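Local coordinates for aq_2013 protein (Aquifex aeolicus, PDB 2P6C), which is of unknown function; this member of the uncharacterised UPF0047 (YjbQ) family forms a trimer in the crystal and may bind anions in a polar pocket, at residues L18-D23 / E116-E121; G37-S42 / I132-E137; L46-I51 / R126-V131; W66-A71 / H90-L95. All blocks are in the same frame, centred on the assembly; numbering follows the deposited sequence.

Contact 1 of 4, residues L18-D23 / E116-E121; sequences LIRITD and EIFYAE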
loop_
_atom_site.group_PDB
_atom_site.type_symbol
_atom_site.label_atom_id
_atom_site.label_comp_id
_atom_site.label_asym_id
_atom_site.label_seq_id
_atom_site.Cartn_x
_atom_site.Cartn_y
_atom_site.Cartn_z
ATOM N N LEU A 18 -11.547 4.003 15.088
ATOM C CA LEU A 18 -11.929 3.773 13.713
ATOM C C LEU A 18 -12.832 4.916 13.319
ATOM O O LEU A 18 -13.939 5.065 13.817
ATOM C CB LEU A 18 -12.685 2.427 13.613
ATOM C CG LEU A 18 -12.443 1.644 12.297
ATOM C CD1 LEU A 18 -11.082 1.958 11.671
ATOM C CD2 LEU A 18 -12.483 0.130 12.496
ATOM N N ILE A 19 -12.498 5.794 12.381
ATOM C CA ILE A 19 -13.394 6.882 11.986
ATOM C C ILE A 19 -13.776 6.838 10.513
ATOM O O ILE A 19 -12.901 6.844 9.648
ATOM C CB ILE A 19 -12.735 8.260 12.222
ATOM C CG1 ILE A 19 -12.186 8.353 13.645
ATOM C CG2 ILE A 19 -13.767 9.369 11.996
ATOM C CD1 ILE A 19 -13.262 8.401 14.695
ATOM N N ARG A 20 -15.076 6.818 10.228
ATOM C CA ARG A 20 -15.516 6.801 8.851
ATOM C C ARG A 20 -15.232 8.140 8.198
ATOM O O ARG A 20 -15.541 9.198 8.730
ATOM C CB ARG A 20 -17.018 6.537 8.837
ATOM C CG ARG A 20 -17.343 5.062 9.043
ATOM C CD ARG A 20 -18.841 4.794 8.903
ATOM N NE ARG A 20 -19.083 3.359 8.828
ATOM C CZ ARG A 20 -19.061 2.672 9.981
ATOM N NH1 ARG A 20 -18.881 3.301 11.132
ATOM N NH2 ARG A 20 -19.135 1.342 9.952
ATOM N N ILE A 21 -14.591 8.101 7.036
ATOM C CA ILE A 21 -14.276 9.383 6.322
ATOM C C ILE A 21 -14.661 9.268 4.872
ATOM O O ILE A 21 -14.327 10.107 4.045
ATOM C CB ILE A 21 -12.768 9.799 6.366
ATOM C CG1 ILE A 21 -11.915 8.650 5.821
ATOM C CG2 ILE A 21 -12.347 10.053 7.826
ATOM C CD1 ILE A 21 -10.451 9.039 5.637
ATOM N N THR A 22 -15.415 8.241 4.493
ATOM C CA THR A 22 -15.833 8.104 3.104
ATOM C C THR A 22 -16.592 9.331 2.592
ATOM O O THR A 22 -16.294 9.846 1.516
ATOM C CB THR A 22 -16.701 6.851 2.909
ATOM O OG1 THR A 22 -15.919 5.686 3.212
ATOM C CG2 THR A 22 -17.199 6.763 1.479
ATOM N N ASP A 23 -17.568 9.809 3.359
ATOM C CA ASP A 23 -18.323 10.979 2.926
ATOM C C ASP A 23 -17.435 12.210 2.832
ATOM O O ASP A 23 -17.648 13.060 1.977
ATOM C CB ASP A 23 -19.504 11.244 3.858
ATOM C CG ASP A 23 -20.691 10.356 3.551
ATOM O OD1 ASP A 23 -20.659 9.652 2.510
ATOM O OD2 ASP A 23 -21.654 10.368 4.345
ATOM N N GLU A 116 -15.371 0.829 2.442
ATOM C CA GLU A 116 -15.585 2.046 3.213
ATOM C C GLU A 116 -14.191 2.527 3.604
ATOM O O GLU A 116 -13.339 1.724 3.971
ATOM C CB GLU A 116 -16.410 1.751 4.468
ATOM C CG GLU A 116 -16.487 2.912 5.471
ATOM C CD GLU A 116 -17.474 3.993 5.065
ATOM O OE1 GLU A 116 -18.202 3.805 4.066
ATOM O OE2 GLU A 116 -17.529 5.035 5.758
ATOM N N ILE A 117 -13.954 3.828 3.513
ATOM C CA ILE A 117 -12.652 4.386 3.869
ATOM C C ILE A 117 -12.658 4.801 5.337
ATOM O O ILE A 117 -13.568 5.496 5.784
ATOM C CB ILE A 117 -12.329 5.641 3.029
ATOM C CG1 ILE A 117 -12.458 5.324 1.540
ATOM C CG2 ILE A 117 -10.914 6.131 3.343
ATOM C CD1 ILE A 117 -12.302 6.548 0.653
ATOM N N PHE A 118 -11.647 4.383 6.088
ATOM C CA PHE A 118 -11.572 4.757 7.495
ATOM C C PHE A 118 -10.255 5.413 7.830
ATOM O O PHE A 118 -9.243 5.172 7.174
ATOM C CB PHE A 118 -11.678 3.537 8.417
ATOM C CG PHE A 118 -13.017 2.879 8.425
ATOM C CD1 PHE A 118 -13.348 1.933 7.465
ATOM C CD2 PHE A 118 -13.935 3.158 9.440
ATOM C CE1 PHE A 118 -14.571 1.268 7.515
ATOM C CE2 PHE A 118 -15.152 2.505 9.500
ATOM C CZ PHE A 118 -15.477 1.551 8.535
ATOM N N TYR A 119 -10.283 6.253 8.856
ATOM C CA TYR A 119 -9.071 6.820 9.413
ATOM C C TYR A 119 -8.865 5.991 10.636
ATOM O O TYR A 119 -9.690 6.007 11.539
ATOM C CB TYR A 119 -9.275 8.294 9.844
ATOM C CG TYR A 119 -8.077 8.822 10.616
ATOM C CD1 TYR A 119 -6.814 8.877 10.009
ATOM C CD2 TYR A 119 -8.199 9.267 11.938
ATOM C CE1 TYR A 119 -5.707 9.358 10.710
ATOM C CE2 TYR A 119 -7.091 9.746 12.640
ATOM C CZ TYR A 119 -5.847 9.783 12.027
ATOM O OH TYR A 119 -4.732 10.214 12.729
ATOM N N ALA A 120 -7.821 5.179 10.606
ATOM C CA ALA A 120 -7.581 4.310 11.734
ATOM C C ALA A 120 -6.513 4.915 12.662
ATOM O O ALA A 120 -5.321 4.943 12.364
ATOM C CB ALA A 120 -7.181 2.941 11.176
ATOM N N GLU A 121 -6.993 5.477 13.783
ATOM C CA GLU A 121 -6.154 6.141 14.754
ATOM C C GLU A 121 -5.510 5.085 15.696
ATOM O O GLU A 121 -6.183 4.260 16.300
ATOM C CB GLU A 121 -7.014 7.237 15.478
ATOM C CG GLU A 121 -6.225 7.959 16.571
ATOM C CD GLU A 121 -5.064 8.697 15.942
ATOM O OE1 GLU A 121 -5.265 9.801 15.454
ATOM O OE2 GLU A 121 -3.959 8.154 15.943
#
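Ile19 and Tyr119 form the hydrogen-bonded pair at the centre of an antiparallel pairing of strand 17-20 with strand 116-121. Two backbone bonds define the pair: Ile19 N to Tyr119 O at 2.9 Å, and Tyr119 N back to Ile19 O. The N-to-C directions of the segments are 144° apart, 36° short of antiparallel, a marked twist. Strand 116-121 is the middle strand of a three-stranded sheet whose other neighbour is strand 48-53, and the pairing continues past strand 17-20 into the turn that starts helix 22-32. There Ile21, the N-cap residue, gives its N-H to Ile117 O at 3.1 Å. Thr22 OG1 then accepts the N-H of Ile117 at 2.7 Å; with OG1 anti to its own carbonyl carbon (chi1 -63°), the hydroxyl reaches the strand backbone. On the face carrying Leu18, Arg20 and Phe118, the extended Arg20 side chain runs alongside the Phe118 ring, Arg20 CG coming within 3.4 Å of Phe118 CE2. Leu18 CG reaches Phe118 CD2 at 3.6 Å. Glu116 OE2 makes a long salt bridge to Arg20 NE (3.8 Å), while Arg20 NH2 forms one with Asp55. Beyond the last bridge, Ile21 CG1 packs on Ile117 CG2 at 3.7 Å.

Contact 2 of 4, residues G37-S42 / I132-E137; sequences GLCLVS and IKIIGE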
loop_
_atom_site.group_PDB
_atom_site.type_symbol
_atom_site.label_atom_id
_atom_site.label_comp_id
_atom_site.label_asym_id
_atom_site.label_seq_id
_atom_site.Cartn_x
_atom_site.Cartn_y
_atom_site.Cartn_z
ATOM N N GLY A 37 -10.180 10.422 -12.745
ATOM C CA GLY A 37 -8.891 10.670 -12.120
ATOM C C GLY A 37 -8.512 9.735 -10.991
ATOM O O GLY A 37 -9.059 8.639 -10.849
ATOM N N LEU A 38 -7.543 10.167 -10.196
ATOM C CA LEU A 38 -7.076 9.397 -9.068
ATOM C C LEU A 38 -7.242 10.213 -7.803
ATOM O O LEU A 38 -7.112 11.431 -7.797
ATOM C CB LEU A 38 -5.598 9.071 -9.284
ATOM C CG LEU A 38 -5.389 7.955 -10.308
ATOM C CD1 LEU A 38 -3.913 7.596 -10.491
ATOM C CD2 LEU A 38 -6.105 6.659 -9.930
ATOM N N CYS A 39 -7.531 9.535 -6.700
ATOM C CA CYS A 39 -7.746 10.193 -5.422
ATOM C C CYS A 39 -6.948 9.516 -4.310
ATOM O O CYS A 39 -7.299 8.423 -3.865
ATOM C CB CYS A 39 -9.239 10.167 -5.088
ATOM S SG CYS A 39 -9.675 10.842 -3.457
ATOM N N LEU A 40 -5.867 10.166 -3.881
ATOM C CA LEU A 40 -5.015 9.655 -2.808
ATOM C C LEU A 40 -5.533 10.140 -1.450
ATOM O O LEU A 40 -5.839 11.322 -1.279
ATOM C CB LEU A 40 -3.570 10.146 -2.994
ATOM C CG LEU A 40 -2.594 9.981 -1.815
ATOM C CD1 LEU A 40 -2.256 8.501 -1.581
ATOM C CD2 LEU A 40 -1.324 10.761 -2.111
ATOM N N VAL A 41 -5.627 9.220 -0.492
ATOM C CA VAL A 41 -6.079 9.541 0.860
ATOM C C VAL A 41 -5.035 8.907 1.754
ATOM O O VAL A 41 -4.933 7.685 1.853
ATOM C CB VAL A 41 -7.454 8.946 1.135
ATOM C CG1 VAL A 41 -7.991 9.476 2.450
ATOM C CG2 VAL A 41 -8.396 9.276 -0.017
ATOM N N SER A 42 -4.257 9.753 2.409
ATOM C CA SER A 42 -3.147 9.274 3.205
ATOM C C SER A 42 -2.980 9.958 4.552
ATOM O O SER A 42 -3.180 11.170 4.680
ATOM C CB SER A 42 -1.871 9.475 2.379
ATOM O OG SER A 42 -0.741 8.910 3.004
ATOM N N ILE A 132 -5.994 14.586 1.317
ATOM C CA ILE A 132 -6.702 14.122 0.129
ATOM C C ILE A 132 -6.139 14.863 -1.068
ATOM O O ILE A 132 -6.195 16.063 -1.153
ATOM C CB ILE A 132 -8.203 14.451 0.219
ATOM C CG1 ILE A 132 -8.834 13.732 1.408
ATOM C CG2 ILE A 132 -8.918 13.954 -1.060
ATOM C CD1 ILE A 132 -10.234 14.252 1.737
ATOM N N LYS A 133 -5.544 14.100 -1.983
ATOM C CA LYS A 133 -4.994 14.742 -3.154
ATOM C C LYS A 133 -5.581 14.110 -4.404
ATOM O O LYS A 133 -5.467 12.914 -4.638
ATOM C CB LYS A 133 -3.478 14.546 -3.135
ATOM C CG LYS A 133 -2.774 15.401 -4.191
ATOM C CD LYS A 133 -2.856 16.893 -3.871
ATOM C CE LYS A 133 -1.702 17.687 -4.499
ATOM N NZ LYS A 133 -1.540 18.959 -3.799
ATOM N N ILE A 134 -6.283 14.980 -5.163
ATOM C CA ILE A 134 -6.962 14.542 -6.384
ATOM C C ILE A 134 -6.360 15.182 -7.624
ATOM O O ILE A 134 -6.041 16.363 -7.652
ATOM C CB ILE A 134 -8.435 14.968 -6.283
ATOM C CG1 ILE A 134 -9.093 14.178 -5.135
ATOM C CG2 ILE A 134 -9.142 14.597 -7.607
ATOM C CD1 ILE A 134 -10.526 14.567 -4.732
ATOM N N ILE A 135 -6.171 14.372 -8.678
ATOM C CA ILE A 135 -5.663 14.857 -10.007
ATOM C C ILE A 135 -6.484 14.143 -11.066
ATOM O O ILE A 135 -6.914 13.010 -10.895
ATOM C CB ILE A 135 -4.139 14.717 -10.255
ATOM C CG1 ILE A 135 -3.693 13.220 -10.247
ATOM C CG2 ILE A 135 -3.283 15.458 -9.186
ATOM C CD1 ILE A 135 -2.265 12.892 -10.782
ATOM N N GLY A 136 -6.655 14.791 -12.210
ATOM C CA GLY A 136 -7.358 14.181 -13.320
ATOM C C GLY A 136 -8.065 15.294 -14.060
ATOM O O GLY A 136 -7.665 16.466 -13.986
ATOM N N GLU A 137 -9.132 14.950 -14.777
ATOM C CA GLU A 137 -9.957 15.802 -15.629
ATOM C C GLU A 137 -11.447 15.620 -15.332
ATOM O O GLU A 137 -11.976 14.516 -15.312
ATOM C CB GLU A 137 -9.662 15.449 -17.091
ATOM C CG GLU A 137 -9.737 16.667 -18.020
ATOM C CD GLU A 137 -8.402 16.866 -18.709
ATOM O OE1 GLU A 137 -8.154 16.197 -19.710
ATOM O OE2 GLU A 137 -7.620 17.684 -18.245
ATOM O OXT GLU A 137 -12.183 16.572 -15.099
#
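Cys39 and Ile134 face each other as a non-hydrogen-bonded pair where strand 37-43 runs antiparallel to strand 128-136, the two segment axes 169° apart. Four backbone bonds hold the register, two between Leu38 and Ile135 and two between Leu40 and Lys133; Leu40 N to Lys133 O measures 2.9 Å. The close side-chain packing lies on the face of Cys39, Val41, Ile132 and Ile134, which helix 22-32 covers. With SG anti to the backbone N (chi1 176°), the thiol sits between two isoleucines, Cys39 SG being 3.8 Å from Ile134 CG1 and 4.0 Å from Ile132 CG2. The pairing is also close at Gly37 and Gly136, whose CA atoms are 4.0 Å apart; a side chain on either would run into the opposite strand. The face of Leu38, Leu40, Lys133 and Ile135 is looser within the pair: the nearest side-chain atoms of Leu40 and Lys133 are their CB atoms, at 4.4 Å. Neighbouring subunits fill in here, Leu38 and Ile135 packing on the same residues of other copies. Lys133 NZ hydrogen-bonds to Thr5 OG1 and forms a salt bridge with Glu36 of the second subunit. One face is thus an apolar core within the chain, the other a subunit interface whose buried ammonium is met by polar partners from both chains.

Contact 3 of 4, residues L46-I51 / R126-V131; sequences LTSSVI and RPKRVV. With PO4 (phosphate ion), chain C.
Thr47 and Lys128 meet in a phosphate-binding pocket where two strands from different sheets begin, 48-53 of the three-stranded sheet and 128-136 of the four-stranded one. The strands are not bridged: Ser48 and Lys128 have CA atoms 8.6 Å apart, and the contact is made by side chains facing one another across the gap. Lys128 NZ donates to Thr47 OG1 at 2.6 Å, the threonine side chain lying across the lysine chain. Thr47 OG1 stands between its backbone N and carbonyl carbon (chi1 53°), a rotation that brings it to both the ammonium and the ion, and in turn it donates to phosphate O4 at 2.8 Å. Arg126 approaches the ion with the edge of its guanidinium, Arg126 NH2 to phosphate O4 at 2.5 Å and NH1 to O2; the latter separation is so short that its exact length is doubtful. One guanidinium face lies over Lys128 CD, 3.9 Å from the plane. Asp123 and Glu121 form salt bridges with Arg126 NH2 and Lys128 NZ respectively, which probably offsets part of the positive charge, and His45 ND1 adds another bond to phosphate. The ion probably came from the crystallisation liquor, yet its surroundings are consistent with an anion-binding pocket. Deeper between the sheets the contact turns apolar, where Val50 CG2 lies 3.9 Å from both methyls of Val130, CG1 and CG2.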
loop_
_atom_site.group_PDB
_atom_site.type_symbol
_atom_site.label_atom_id
_atom_site.label_comp_id
_atom_site.label_asym_id
_atom_site.label_seq_id
_atom_site.Cartn_x
_atom_site.Cartn_y
_atom_site.Cartn_z
ATOM N N LEU A 46 2.800 8.746 11.375
ATOM C CA LEU A 46 3.382 7.383 11.455
ATOM C C LEU A 46 2.582 6.515 12.457
ATOM O O LEU A 46 2.847 5.341 12.686
ATOM C CB LEU A 46 4.851 7.423 11.999
ATOM C CG LEU A 46 5.943 7.941 10.989
ATOM C CD1 LEU A 46 5.951 7.300 9.600
ATOM C CD2 LEU A 46 5.893 9.443 10.770
ATOM N N THR A 47 1.621 7.102 13.165
ATOM C CA THR A 47 0.902 6.393 14.218
ATOM C C THR A 47 -0.610 6.282 13.938
ATOM O O THR A 47 -1.422 6.083 14.832
ATOM C CB THR A 47 1.155 7.152 15.519
ATOM O OG1 THR A 47 0.812 8.526 15.328
ATOM C CG2 THR A 47 2.637 7.059 15.898
ATOM N N SER A 48 -0.942 6.425 12.661
ATOM C CA SER A 48 -2.303 6.345 12.172
ATOM C C SER A 48 -2.243 6.029 10.683
ATOM O O SER A 48 -1.247 6.326 10.013
ATOM C CB SER A 48 -3.032 7.674 12.407
ATOM O OG SER A 48 -2.450 8.742 11.675
ATOM N N SER A 49 -3.313 5.430 10.167
ATOM C CA SER A 49 -3.401 5.081 8.735
ATOM C C SER A 49 -4.820 5.301 8.173
ATOM O O SER A 49 -5.807 5.279 8.907
ATOM C CB SER A 49 -3.021 3.590 8.561
ATOM O OG SER A 49 -1.655 3.357 8.936
ATOM N N VAL A 50 -4.879 5.627 6.829
ATOM C CA VAL A 50 -6.102 5.461 6.025
ATOM C C VAL A 50 -6.081 4.094 5.402
ATOM O O VAL A 50 -5.145 3.671 4.730
ATOM C CB VAL A 50 -6.195 6.514 4.909
ATOM C CG1 VAL A 50 -7.480 6.289 4.079
ATOM C CG2 VAL A 50 -6.241 7.911 5.492
ATOM N N ILE A 51 -7.169 3.371 5.751
ATOM C CA ILE A 51 -7.399 1.956 5.352
ATOM C C ILE A 51 -8.790 1.889 4.722
ATOM O O ILE A 51 -9.657 2.714 4.980
ATOM C CB ILE A 51 -7.195 0.869 6.521
ATOM C CG1 ILE A 51 -8.250 1.082 7.610
ATOM C CG2 ILE A 51 -5.813 1.059 7.174
ATOM C CD1 ILE A 51 -8.320 -0.085 8.597
ATOM N N ARG A 126 -4.920 13.791 19.941
ATOM C CA ARG A 126 -4.240 15.009 19.561
ATOM C C ARG A 126 -4.448 15.272 18.081
ATOM O O ARG A 126 -4.803 14.389 17.311
ATOM C CB ARG A 126 -2.750 14.833 19.854
ATOM C CG ARG A 126 -2.166 13.602 19.159
ATOM C CD ARG A 126 -0.691 13.390 19.514
ATOM N NE ARG A 126 -0.298 12.000 19.268
ATOM C CZ ARG A 126 0.472 11.759 18.193
ATOM N NH1 ARG A 126 0.851 12.757 17.411
ATOM N NH2 ARG A 126 0.853 10.508 17.919
ATOM N N PRO A 127 -4.285 16.544 17.674
ATOM C CA PRO A 127 -4.536 16.952 16.293
ATOM C C PRO A 127 -3.614 16.281 15.279
ATOM O O PRO A 127 -2.400 16.436 15.330
ATOM C CB PRO A 127 -4.341 18.470 16.346
ATOM C CG PRO A 127 -4.480 18.855 17.802
ATOM C CD PRO A 127 -3.777 17.686 18.463
ATOM N N LYS A 128 -4.212 15.516 14.373
ATOM C CA LYS A 128 -3.479 14.806 13.324
ATOM C C LYS A 128 -4.252 14.946 12.020
ATOM O O LYS A 128 -5.488 14.972 12.014
ATOM C CB LYS A 128 -3.308 13.340 13.720
ATOM C CG LYS A 128 -2.394 13.182 14.932
ATOM C CD LYS A 128 -2.537 11.849 15.666
ATOM C CE LYS A 128 -1.782 10.720 14.991
ATOM N NZ LYS A 128 -1.476 9.615 15.960
ATOM N N ARG A 129 -3.535 15.029 10.908
ATOM C CA ARG A 129 -4.220 15.219 9.644
ATOM C C ARG A 129 -4.087 14.079 8.637
ATOM O O ARG A 129 -3.160 13.263 8.678
ATOM C CB ARG A 129 -3.729 16.511 8.967
ATOM C CG ARG A 129 -3.722 17.789 9.812
ATOM C CD ARG A 129 -3.159 18.923 8.947
ATOM N NE ARG A 129 -1.762 18.624 8.653
ATOM C CZ ARG A 129 -1.050 19.131 7.646
ATOM N NH1 ARG A 129 -1.576 19.996 6.771
ATOM N NH2 ARG A 129 0.222 18.774 7.523
ATOM N N VAL A 130 -5.057 14.060 7.733
ATOM C CA VAL A 130 -5.128 13.158 6.605
ATOM C C VAL A 130 -5.169 14.051 5.374
ATOM O O VAL A 130 -5.880 15.054 5.391
ATOM C CB VAL A 130 -6.442 12.356 6.654
ATOM C CG1 VAL A 130 -6.745 11.807 5.260
ATOM C CG2 VAL A 130 -6.378 11.202 7.652
ATOM N N VAL A 131 -4.336 13.739 4.352
ATOM C CA VAL A 131 -4.384 14.513 3.079
ATOM C C VAL A 131 -5.167 13.787 2.029
ATOM O O VAL A 131 -5.113 12.562 1.914
ATOM C CB VAL A 131 -2.964 14.901 2.544
ATOM C CG1 VAL A 131 -2.070 13.673 2.366
ATOM C CG2 VAL A 131 -3.088 15.593 1.197
HETATM P P PO4 C . 3.044 11.675 15.371
HETATM O O1 PO4 C . 4.086 12.459 16.082
HETATM O O2 PO4 C . 1.874 12.487 15.339
HETATM O O3 PO4 C . 3.623 11.236 14.150
HETATM O O4 PO4 C . 2.728 10.406 16.208
#

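Contact 4 of 4, residues W66-A71 / H90-L95; sequences WLEKLA and HLKNLL. With PO4 (phosphate ion), chain E.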
loop_
_atom_site.group_PDB
_atom_site.type_symbol
_atom_site.label_atom_id
_atom_site.label_comp_id
_atom_site.label_asym_id
_atom_site.label_seq_id
_atom_site.Cartn_x
_atom_site.Cartn_y
_atom_site.Cartn_z
ATOM N N TRP A 66 -6.443 -8.586 15.993
ATOM C CA TRP A 66 -5.348 -9.038 15.111
ATOM C C TRP A 66 -4.150 -8.073 15.143
ATOM O O TRP A 66 -2.991 -8.459 15.257
ATOM C CB TRP A 66 -5.903 -9.112 13.686
ATOM C CG TRP A 66 -4.897 -9.559 12.686
ATOM C CD1 TRP A 66 -4.383 -10.858 12.541
ATOM C CD2 TRP A 66 -4.372 -8.785 11.579
ATOM N NE1 TRP A 66 -3.577 -10.985 11.456
ATOM C CE2 TRP A 66 -3.548 -9.664 10.821
ATOM C CE3 TRP A 66 -4.507 -7.472 11.181
ATOM C CZ2 TRP A 66 -2.895 -9.208 9.693
ATOM C CZ3 TRP A 66 -3.851 -7.018 10.049
ATOM C CH2 TRP A 66 -3.037 -7.893 9.305
ATOM N N LEU A 67 -4.474 -6.762 15.029
ATOM C CA LEU A 67 -3.439 -5.731 15.200
ATOM C C LEU A 67 -2.669 -5.876 16.544
ATOM O O LEU A 67 -1.446 -5.846 16.596
ATOM C CB LEU A 67 -4.112 -4.346 15.092
ATOM C CG LEU A 67 -4.559 -3.969 13.659
ATOM C CD1 LEU A 67 -5.091 -2.538 13.571
ATOM C CD2 LEU A 67 -3.423 -4.067 12.640
ATOM N N GLU A 68 -3.405 -6.009 17.636
ATOM C CA GLU A 68 -2.757 -6.102 18.935
ATOM C C GLU A 68 -1.908 -7.379 18.979
ATOM O O GLU A 68 -0.815 -7.412 19.565
ATOM C CB GLU A 68 -3.816 -6.127 20.025
ATOM C CG GLU A 68 -3.295 -5.660 21.367
ATOM C CD GLU A 68 -2.585 -4.317 21.295
ATOM O OE1 GLU A 68 -2.761 -3.579 20.297
ATOM O OE2 GLU A 68 -1.857 -3.989 22.255
ATOM N N LYS A 69 -2.438 -8.426 18.350
ATOM C CA LYS A 69 -1.758 -9.711 18.287
ATOM C C LYS A 69 -0.463 -9.624 17.472
ATOM O O LYS A 69 0.575 -10.154 17.846
ATOM C CB LYS A 69 -2.714 -10.714 17.646
ATOM C CG LYS A 69 -1.972 -11.792 16.862
ATOM C CD LYS A 69 -1.425 -12.883 17.782
ATOM C CE LYS A 69 -1.988 -14.264 17.449
ATOM N NZ LYS A 69 -1.379 -15.257 18.325
ATOM N N LEU A 70 -0.534 -8.943 16.289
ATOM C CA LEU A 70 0.647 -8.847 15.393
ATOM C C LEU A 70 1.582 -7.700 15.793
ATOM O O LEU A 70 2.798 -7.788 15.680
ATOM C CB LEU A 70 0.246 -8.636 13.898
ATOM C CG LEU A 70 -0.543 -9.783 13.238
ATOM C CD1 LEU A 70 -0.670 -9.637 11.711
ATOM C CD2 LEU A 70 0.038 -11.176 13.481
ATOM N N ALA A 71 1.005 -6.598 16.335
ATOM C CA ALA A 71 1.815 -5.454 16.730
ATOM C C ALA A 71 1.393 -4.913 18.098
ATOM O O ALA A 71 0.858 -3.831 18.248
ATOM C CB ALA A 71 1.679 -4.368 15.669
ATOM N N HIS A 90 3.281 2.619 15.659
ATOM C CA HIS A 90 4.108 2.754 14.471
ATOM C C HIS A 90 4.069 1.449 13.699
ATOM O O HIS A 90 3.948 1.441 12.475
ATOM C CB HIS A 90 5.542 3.075 14.873
ATOM C CG HIS A 90 5.748 4.497 15.280
ATOM N ND1 HIS A 90 6.039 5.496 14.376
ATOM C CD2 HIS A 90 5.688 5.095 16.494
ATOM C CE1 HIS A 90 6.155 6.645 15.015
ATOM N NE2 HIS A 90 5.946 6.429 16.301
ATOM N N LEU A 91 4.168 0.341 14.426
ATOM C CA LEU A 91 4.134 -0.966 13.793
ATOM C C LEU A 91 2.775 -1.186 13.125
ATOM O O LEU A 91 2.704 -1.697 11.999
ATOM C CB LEU A 91 4.430 -2.057 14.828
ATOM C CG LEU A 91 5.823 -1.961 15.470
ATOM C CD1 LEU A 91 5.980 -3.049 16.531
ATOM C CD2 LEU A 91 6.909 -2.094 14.400
ATOM N N LYS A 92 1.701 -0.791 13.809
ATOM C CA LYS A 92 0.357 -0.925 13.242
ATOM C C LYS A 92 0.232 -0.109 11.951
ATOM O O LYS A 92 -0.496 -0.466 11.043
ATOM C CB LYS A 92 -0.700 -0.489 14.283
ATOM C CG LYS A 92 -0.943 -1.490 15.424
ATOM C CD LYS A 92 -1.925 -0.938 16.468
ATOM C CE LYS A 92 -2.293 -1.968 17.557
ATOM N NZ LYS A 92 -1.222 -2.147 18.553
ATOM N N ASN A 93 0.949 1.028 11.850
ATOM C CA ASN A 93 0.943 1.891 10.663
ATOM C C ASN A 93 1.657 1.178 9.508
ATOM O O ASN A 93 1.253 1.197 8.355
ATOM C CB ASN A 93 1.656 3.207 11.022
ATOM C CG ASN A 93 2.051 3.982 9.789
ATOM O OD1 ASN A 93 3.175 3.897 9.301
ATOM N ND2 ASN A 93 1.084 4.759 9.270
ATOM N N LEU A 94 2.749 0.520 9.894
ATOM C CA LEU A 94 3.479 -0.257 8.900
ATOM C C LEU A 94 2.593 -1.370 8.341
ATOM O O LEU A 94 2.481 -1.566 7.138
ATOM C CB LEU A 94 4.728 -0.859 9.569
ATOM C CG LEU A 94 6.051 -0.401 8.929
ATOM C CD1 LEU A 94 7.207 -1.360 9.221
ATOM C CD2 LEU A 94 5.965 -0.281 7.407
ATOM N N LEU A 95 1.989 -2.120 9.256
ATOM C CA LEU A 95 1.104 -3.270 9.015
ATOM C C LEU A 95 -0.050 -2.965 8.034
ATOM O O LEU A 95 -0.284 -3.675 7.064
ATOM C CB LEU A 95 0.540 -3.726 10.361
ATOM C CG LEU A 95 0.774 -5.216 10.623
ATOM C CD1 LEU A 95 -0.265 -5.815 11.571
ATOM C CD2 LEU A 95 0.722 -6.057 9.349
HETATM P P PO4 E . 5.781 9.875 17.931
HETATM O O1 PO4 E . 6.018 10.583 16.715
HETATM O O2 PO4 E . 6.293 8.559 18.083
HETATM O O3 PO4 E . 4.246 9.795 18.148
HETATM O O4 PO4 E . 6.248 10.621 19.082
#
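Helix segments 66-70 and 90-95 pass at 113° with their axes 10.0 Å apart, and the closest backbone approach comes just beyond the first helix, where Ala71 CA lies 5.8 Å from Leu91 CA. Ala71 is the first residue to leave helical angles. Its methyl points at the other helix, Ala71 CB meeting Leu91 CB at 3.7 Å. This is the packing of helix 57-70 against helix 87-96. Leu95 supplies the apolar centre: Leu95 CD1 is 3.7 Å from Leu70 CB, close to Leu67 CD2, and over one face of the Trp66 indole, 4.1 Å from Trp66 CZ3. Leu67 and Leu95 lie alongside with their tips pointing opposite ways, while Leu70 stands nearly perpendicular to Leu95. The indole N-H turns to the carbonyl of Leu70 of the third subunit, and Leu95 there packs on the same Trp66. Lys92 runs extended past Ala71 and bends only at its last torsion (chi4 76°), which carries NZ to two acceptors on the other segment. Lys92 NZ donates to Ala71 O at 2.7 Å. Lys92 NZ also meets Glu68 OE1 at 2.7 Å, as a salt bridge on the syn side, 31° out of the carboxylate plane. Asp88 adds a further salt bridge to Lys92 NZ, and Arg16 forms one to the same Glu68 OE1. On the same helix His90 NE2 donates to O2 of a second phosphate, probably from the crystallisation liquor, which Asn86 and His79 also bind. Gripping a backbone carbonyl at the helix end and two carboxylates, the buried ammonium of Lys92 is probably kept charged despite the nearby Arg16.

From the N terminus, strand 17-20 and the start of helix 22-32 pair with strand 116-121, so contact 1 closes a loop of 92 residues. Strand 37-43 opens a second loop, closed at the C terminus by contact 2; because contact 1 closes before it, the two cross. Contact 3 opens at strand 48-53 and closes on strand 128-136, within the span of contact 2 but crossing contact 1. Contact 4, linking helices 57-70 and 87-96, lies inside all three spans. Contacts 1 and 3 share the three-stranded sheet, contacts 2 and 3 share strand 128-136, and Asn93 of contact 4 bonds to Ser48, tying helix 87-96 to the three-stranded sheet.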